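Predicted metal-dependent hydrolase of the TIM-barrel fold (Lactobacillus casei, PDB 2QPX) probably acts as a zinc-dependent hydrolase of the amidohydrolase family, built on a TIM-barrel fold, though its substrate is unknown. Local coordinates at residues A[362-365]-A[366-370]. Residues are numbered along the deposited sequence; the frame is centred on the assembly and turned at random. Where two conformers were deposited one is given.
Sequences QTSA and KLYHQ. With EDO (1,2-ethanediol), chain F.
Ala365 and Gln370 close the end of helix 349-367 between them, a worked example of the Schellman motif. The i to i+4 pattern runs through Lys366 N to Gln362 O and Leu367 N to Thr363 O (2.9 Å), and reaches Tyr368 N, 2.9 Å from Ser364 O. His369 then leaves helical geometry with a positive phi of 63°, its own N making a weak bond to Lys366 O. This turns the chain back, bringing Gln370 N to 2.8 Å from Ala365 O, in the carbonyl plane and on a lone pair. The Gln370 amide folds back as well: its NE2 donates a nearly straight bond to Tyr368 O (2.9 Å), approaching from above that carbonyl plane, while OE1 accepts from Lys125.

Ser364 O also lies in the plane of the Tyr368 ring, at its edge, 3.4 Å from CD1. The ring takes this place because CG stands anti to the carbonyl carbon (chi1 -64°), alongside the backbone N that the same oxygen accepts from. The phenol then extends into the barrel, where OH is hydrogen-bonded to His17 and Gln226. On another side of the helix, the Leu367 side chain meets Leu314 and Tyr283. Thr363 OG1, also bonded to Ala358 O earlier in the same helix, accepts from O2 of an ethanediol at 2.7 Å, while Gln362 OE1 rests against the carbons of this probable crystallisation additive.

Ser364 O and Ala365 O are thus used by amides just past the helix, Tyr368 N and Gln370 N, and the polar turn lies over buried packing, Ser364 and Ala365 on strand 14-19. Through its hydroxyl, Tyr368 ties the helix end to His17, the neighbour in sequence of the zinc ligand His18, whose side chain is about 6 Å from that of the tyrosine.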
ATOM      1  N   GLN A 362      28.375   1.877  -5.851  1.00 17.95           N
ATOM      2  CA  GLN A 362      29.096   3.111  -5.671  1.00 18.73           C
ATOM      3  C   GLN A 362      28.583   3.966  -4.504  1.00 18.36           C
ATOM      4  O   GLN A 362      29.382   4.537  -3.757  1.00 19.32           O
ATOM      5  CB  GLN A 362      29.124   3.905  -6.974  1.00 18.98           C
ATOM      6  CG  GLN A 362      29.990   5.133  -6.942  1.00 22.83           C
ATOM      7  CD  GLN A 362      29.776   6.010  -8.165  1.00 26.15           C
ATOM      8  OE1 GLN A 362      28.634   6.286  -8.569  1.00 33.84           O
ATOM      9  NE2 GLN A 362      30.859   6.480  -8.732  1.00 33.11           N
ATOM     10  N   THR A 363      27.271   4.034  -4.338  1.00 16.86           N
ATOM     11  CA  THR A 363      26.743   4.772  -3.181  1.00 16.39           C
ATOM     12  C   THR A 363      27.204   4.118  -1.870  1.00 16.69           C
ATOM     13  O   THR A 363      27.678   4.793  -0.965  1.00 17.04           O
ATOM     14  CB  THR A 363      25.222   4.905  -3.257  1.00 16.13           C
ATOM     15  OG1 THR A 363      24.865   5.560  -4.479  1.00 18.24           O
ATOM     16  CG2 THR A 363      24.674   5.667  -2.048  1.00 16.77           C
ATOM     17  N   SER A 364      27.078   2.786  -1.764  1.00 15.74           N
ATOM     18  CA  SER A 364      27.522   2.105  -0.561  1.00 16.43           C
ATOM     19  C   SER A 364      29.030   2.244  -0.353  1.00 15.55           C
ATOM     20  O   SER A 364      29.498   2.395   0.763  1.00 16.53           O
ATOM     21  CB  SER A 364      27.107   0.635  -0.563  1.00 14.86           C
ATOM     22  OG  SER A 364      25.702   0.525  -0.397  1.00 15.81           O
ATOM     23  N   ALA A 365      29.801   2.232  -1.430  1.00 16.14           N
ATOM     24  CA  ALA A 365      31.255   2.415  -1.266  1.00 15.72           C
ATOM     25  C   ALA A 365      31.578   3.729  -0.621  1.00 17.74           C
ATOM     26  O   ALA A 365      32.429   3.801   0.250  1.00 19.61           O
ATOM     27  CB  ALA A 365      32.008   2.245  -2.626  1.00 16.32           C
ATOM     28  N   LYS A 366      30.854   4.768  -1.024  1.00 17.46           N
ATOM     29  CA  LYS A 366      31.057   6.086  -0.436  0.50 19.54           C
ATOM     30  C   LYS A 366      30.553   6.126   1.008  1.00 19.33           C
ATOM     31  O   LYS A 366      31.246   6.589   1.904  1.00 20.48           O
ATOM     32  CB  LYS A 366      30.368   7.157  -1.271  0.50 21.69           C
ATOM     33  CG  LYS A 366      30.503   8.531  -0.643  0.50 23.77           C
ATOM     34  CD  LYS A 366      30.369   9.642  -1.626  0.50 29.48           C
ATOM     35  CE  LYS A 366      30.610  10.993  -0.928  0.50 28.38           C
ATOM     36  NZ  LYS A 366      30.477  12.107  -1.897  0.50 33.53           N
ATOM     37  N   LEU A 367      29.338   5.628   1.224  1.00 19.44           N
ATOM     38  CA  LEU A 367      28.690   5.702   2.511  1.00 20.75           C
ATOM     39  C   LEU A 367      29.473   4.971   3.611  1.00 19.99           C
ATOM     40  O   LEU A 367      29.616   5.457   4.736  1.00 21.76           O
ATOM     41  CB  LEU A 367      27.280   5.115   2.285  1.00 24.56           C
ATOM     42  CG  LEU A 367      26.155   5.313   3.214  1.00 28.55           C
ATOM     43  CD1 LEU A 367      26.051   6.774   3.563  1.00 28.02           C
ATOM     44  CD2 LEU A 367      24.907   4.696   2.497  1.00 22.80           C
ATOM     45  N   TYR A 368      30.033   3.808   3.276  1.00 18.04           N
ATOM     46  CA  TYR A 368      30.716   2.975   4.214  1.00 17.14           C
ATOM     47  C   TYR A 368      32.234   3.095   4.119  1.00 16.96           C
ATOM     48  O   TYR A 368      32.966   2.381   4.805  1.00 18.02           O
ATOM     49  CB  TYR A 368      30.303   1.509   4.106  1.00 17.08           C
ATOM     50  CG  TYR A 368      28.843   1.224   4.449  1.00 15.03           C
ATOM     51  CD1 TYR A 368      27.846   1.254   3.495  1.00 15.68           C
ATOM     52  CD2 TYR A 368      28.482   0.892   5.739  1.00 15.86           C
ATOM     53  CE1 TYR A 368      26.524   0.961   3.799  1.00 16.25           C
ATOM     54  CE2 TYR A 368      27.159   0.604   6.061  1.00 16.38           C
ATOM     55  CZ  TYR A 368      26.187   0.656   5.096  1.00 14.42           C
ATOM     56  OH  TYR A 368      24.880   0.338   5.384  1.00 15.43           O
ATOM     57  N   HIS A 369      32.701   4.004   3.268  1.00 17.72           N
ATOM     58  CA  HIS A 369      34.137   4.264   3.148  1.00 17.73           C
ATOM     59  C   HIS A 369      34.917   3.036   2.647  1.00 18.79           C
ATOM     60  O   HIS A 369      35.999   2.705   3.170  1.00 20.11           O
ATOM     61  CB  HIS A 369      34.735   4.791   4.449  1.00 18.58           C
ATOM     62  CG  HIS A 369      33.997   5.951   5.034  1.00 18.65           C
ATOM     63  ND1 HIS A 369      33.967   7.196   4.441  1.00 22.06           N
ATOM     64  CD2 HIS A 369      33.220   6.043   6.143  1.00 19.92           C
ATOM     65  CE1 HIS A 369      33.219   8.013   5.170  1.00 22.76           C
ATOM     66  NE2 HIS A 369      32.768   7.339   6.221  1.00 21.42           N
ATOM     67  N   GLN A 370      34.334   2.346   1.656  1.00 18.92           N
ATOM     68  CA  GLN A 370      34.907   1.117   1.118  1.00 18.41           C
ATOM     69  C   GLN A 370      35.357   1.291  -0.333  1.00 20.30           C
ATOM     70  O   GLN A 370      35.408   0.334  -1.087  1.00 21.50           O
ATOM     71  CB  GLN A 370      33.916  -0.050   1.224  1.00 18.13           C
ATOM     72  CG  GLN A 370      33.418  -0.264   2.664  1.00 17.45           C
ATOM     73  CD  GLN A 370      34.546  -0.686   3.579  1.00 18.23           C
ATOM     74  OE1 GLN A 370      35.223  -1.702   3.324  1.00 19.54           O
ATOM     75  NE2 GLN A 370      34.766   0.081   4.661  1.00 20.03           N
TER
HETATM   76  C1  EDO F 380      27.977   8.134  -5.906  1.00 39.49           C
HETATM   77  O1  EDO F 380      28.382   8.230  -4.536  1.00 40.05           O
HETATM   78  C2  EDO F 380      26.670   7.364  -5.970  1.00 32.99           C
HETATM   79  O2  EDO F 380      25.715   8.024  -5.089  1.00 29.70           O